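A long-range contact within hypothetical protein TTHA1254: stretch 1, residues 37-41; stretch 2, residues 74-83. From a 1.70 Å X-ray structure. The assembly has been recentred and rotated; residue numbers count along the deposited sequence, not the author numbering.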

# COMPACT_ATOMS: atom_id res chain seq x y z
N SER A 37 -1.11 5.55 4.46
CA SER A 37 -0.43 5.56 3.15
C SER A 37 0.96 6.21 3.30
O SER A 37 1.13 7.18 4.05
N PHE A 38 1.93 5.64 2.58
CA PHE A 38 3.34 6.00 2.74
C PHE A 38 4.11 6.05 1.44
O PHE A 38 3.75 5.41 0.47
N LEU A 39 5.20 6.82 1.47
CA LEU A 39 6.21 6.88 0.42
C LEU A 39 7.52 6.35 0.99
O LEU A 39 7.86 6.64 2.14
N ALA A 40 8.21 5.54 0.17
CA ALA A 40 9.56 5.07 0.44
C ALA A 40 10.54 5.86 -0.42
O ALA A 40 10.27 6.10 -1.59
N GLU A 41 11.67 6.23 0.17
CA GLU A 41 12.69 7.04 -0.49
C GLU A 41 14.06 6.55 -0.08
O GLU A 41 14.25 6.29 1.08
N GLU A 74 13.28 -4.59 -0.25
CA GLU A 74 13.49 -3.71 0.88
C GLU A 74 12.43 -2.59 0.92
O GLU A 74 11.85 -2.33 1.97
N ALA A 75 12.17 -1.94 -0.20
CA ALA A 75 11.16 -0.87 -0.24
C ALA A 75 9.77 -1.44 0.10
O ALA A 75 9.00 -0.88 0.90
N LEU A 76 9.43 -2.57 -0.50
CA LEU A 76 8.12 -3.16 -0.30
C LEU A 76 7.92 -3.57 1.16
O LEU A 76 6.86 -3.34 1.73
N ARG A 77 8.95 -4.19 1.74
CA ARG A 77 8.87 -4.60 3.15
C ARG A 77 8.66 -3.42 4.09
O ARG A 77 7.83 -3.49 5.00
N GLY A 78 9.39 -2.33 3.87
CA GLY A 78 9.31 -1.19 4.75
C GLY A 78 7.97 -0.49 4.63
O GLY A 78 7.43 0.00 5.63
N LEU A 79 7.43 -0.44 3.41
CA LEU A 79 6.08 0.10 3.21
C LEU A 79 5.04 -0.75 3.96
O LEU A 79 4.15 -0.23 4.64
N LEU A 80 5.15 -2.07 3.86
CA LEU A 80 4.23 -2.94 4.58
C LEU A 80 4.34 -2.73 6.07
O LEU A 80 3.34 -2.68 6.76
N ARG A 81 5.56 -2.58 6.56
CA ARG A 81 5.78 -2.36 7.99
C ARG A 81 5.14 -1.05 8.42
O ARG A 81 4.54 -0.94 9.52
N ALA A 82 5.25 -0.03 7.58
CA ALA A 82 4.71 1.28 7.93
C ALA A 82 3.18 1.19 7.95
O ALA A 82 2.52 1.72 8.84
N VAL A 83 2.62 0.49 6.97
CA VAL A 83 1.17 0.30 6.96
C VAL A 83 0.70 -0.47 8.21
O VAL A 83 -0.26 -0.05 8.87

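This is a small contact of apolar side chains, which also touch backbone atoms, in which one face of a β-strand lies against a helix running roughly antiparallel to it, held by side-chain packing with no hydrogen bond from one stretch to the other. The two axes approach to 8.6 Å, with 147° between their N-to-C directions, and the contact buries 281 Å² summed over both sides. The backbones come near each other at Phe 38 and Leu 79, whose CA atoms are 6.5 Å apart, and at Ala 40 and Ala 75, where CA to CA is 6.2 Å.

The strand follows the usual alternation. Phe 38 and Ala 40 direct their CA-to-CB bonds toward the helix, whereas Leu 39 and Glu 41 direct theirs away, as does Ser 37 in the loop or turn just before the strand. This puts the polar groups of Ser 37 and Glu 41 off the apolar surface; Ser 37 OG and both carboxylate oxygens of Glu 41 find hydrogen bonds elsewhere in the structure.

Phe 38 supplies the largest share of the strand's covered surface. With chi1 in m (-61°) and chi2 at 90°, its ring lies beside the last turn of the helix stretch. The methyl of Ala 82 sits over one face: Ala 82 CB is 3.7 Å from the centroid of the Phe 38 ring and only 12° off the ring normal, a clear CH-pi contact. Alanine suits this place because its single methyl points toward the strand and meets the flat aromatic surface directly. The ring also reaches the helix backbone, with Phe 38 CE1 3.5 Å from Ala 82 O. Val 83, with chi1 in t (172°), adds a branched apolar neighbour, its CG2 lying 4.1 Å from Phe 38 CD1.

Leu 79 is the link between the two inward-pointing strand residues. Its CA-to-CB bond points sideways, but the m,t rotamer (chi1 -70°, chi2 163°) brings the end of the side chain nearer the strand. There CD2 of Leu 79 lies 4.0 Å from Phe 38 CB and equally 4.0 Å from Ala 40 CB. The same methyl also packs on the strand backbone, with Leu 79 CD2 3.7 Å from Phe 38 O and 3.8 Å from Ala 40 N; these are van der Waals contacts, since a methyl offers no polar hydrogen bond.

At the other end, two small residues meet: Ala 40 CB and Ala 75 CB are 4.4 Å apart. Their short side chains go with the close approach of the backbones here.

The remaining helix residues make no contact with the strand. Leu 76 and Leu 80, both m,t, point away, while Glu 74, Arg 77 and Arg 81 are out of reach; Gly 78 has no side chain to contribute. Within the stretch, the N atoms of residues 78 to 83 each bond to the O atom four residues earlier, such as Ala 82 N to Gly 78 O at 2.9 Å and Val 83 N to Leu 79 O at 2.9 Å.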

# COMPACT_ATOMS: atom_id res chain seq x y z
CB SER A 37 -1.28 6.31 2.14
OG SER A 37 -2.54 5.68 2.00
CB PHE A 38 4.01 5.02 3.72
CG PHE A 38 3.40 5.05 5.06
CD1 PHE A 38 2.34 4.22 5.37
CD2 PHE A 38 3.82 5.99 6.00
CE1 PHE A 38 1.73 4.30 6.56
CE2 PHE A 38 3.22 6.07 7.25
CZ PHE A 38 2.19 5.21 7.54
CB LEU A 39 6.39 8.35 0.00
CG LEU A 39 7.46 8.73 -1.04
CD1 LEU A 39 7.08 8.19 -2.43
CD2 LEU A 39 7.62 10.23 -1.09
CB ALA A 40 9.68 3.61 0.09
CB GLU A 41 12.65 8.45 0.08
CG GLU A 41 11.65 9.35 -0.52
CD GLU A 41 11.68 10.72 0.12
OE1 GLU A 41 12.12 10.95 1.30
OE2 GLU A 41 11.23 11.60 -0.59
CB GLU A 74 14.92 -3.14 0.89
CG GLU A 74 15.18 -2.23 2.07
CD GLU A 74 16.52 -1.51 2.04
OE1 GLU A 74 17.30 -1.73 1.09
OE2 GLU A 74 16.77 -0.71 2.98
CB ALA A 75 11.17 -0.20 -1.59
CB LEU A 76 7.95 -4.36 -1.23
CG LEU A 76 7.84 -3.98 -2.71
CD1 LEU A 76 7.96 -5.26 -3.59
CD2 LEU A 76 6.56 -3.23 -3.02
CB ARG A 77 10.12 -5.36 3.58
CG ARG A 77 10.22 -6.76 3.06
CD ARG A 77 11.41 -7.49 3.65
NE ARG A 77 11.29 -7.65 5.10
CZ ARG A 77 12.22 -8.19 5.87
NH1 ARG A 77 13.35 -8.64 5.37
NH2 ARG A 77 12.02 -8.28 7.17
CB LEU A 79 5.75 0.18 1.73
CG LEU A 79 6.50 1.24 0.92
CD1 LEU A 79 6.42 0.97 -0.53
CD2 LEU A 79 6.02 2.64 1.27
CB LEU A 80 4.48 -4.41 4.24
CG LEU A 80 4.13 -4.79 2.80
CD1 LEU A 80 4.71 -6.17 2.53
CD2 LEU A 80 2.60 -4.71 2.56
CB ARG A 81 7.28 -2.35 8.31
CG ARG A 81 7.90 -3.74 8.39
CD ARG A 81 9.24 -3.81 9.10
NE ARG A 81 10.13 -2.74 8.66
CZ ARG A 81 10.98 -2.82 7.63
NH1 ARG A 81 11.08 -3.95 6.92
NH2 ARG A 81 11.73 -1.76 7.33
CB ALA A 82 5.19 2.34 6.93
CB VAL A 83 0.68 -0.40 5.68
CG1 VAL A 83 -0.79 -0.74 5.81
CG2 VAL A 83 0.95 0.49 4.42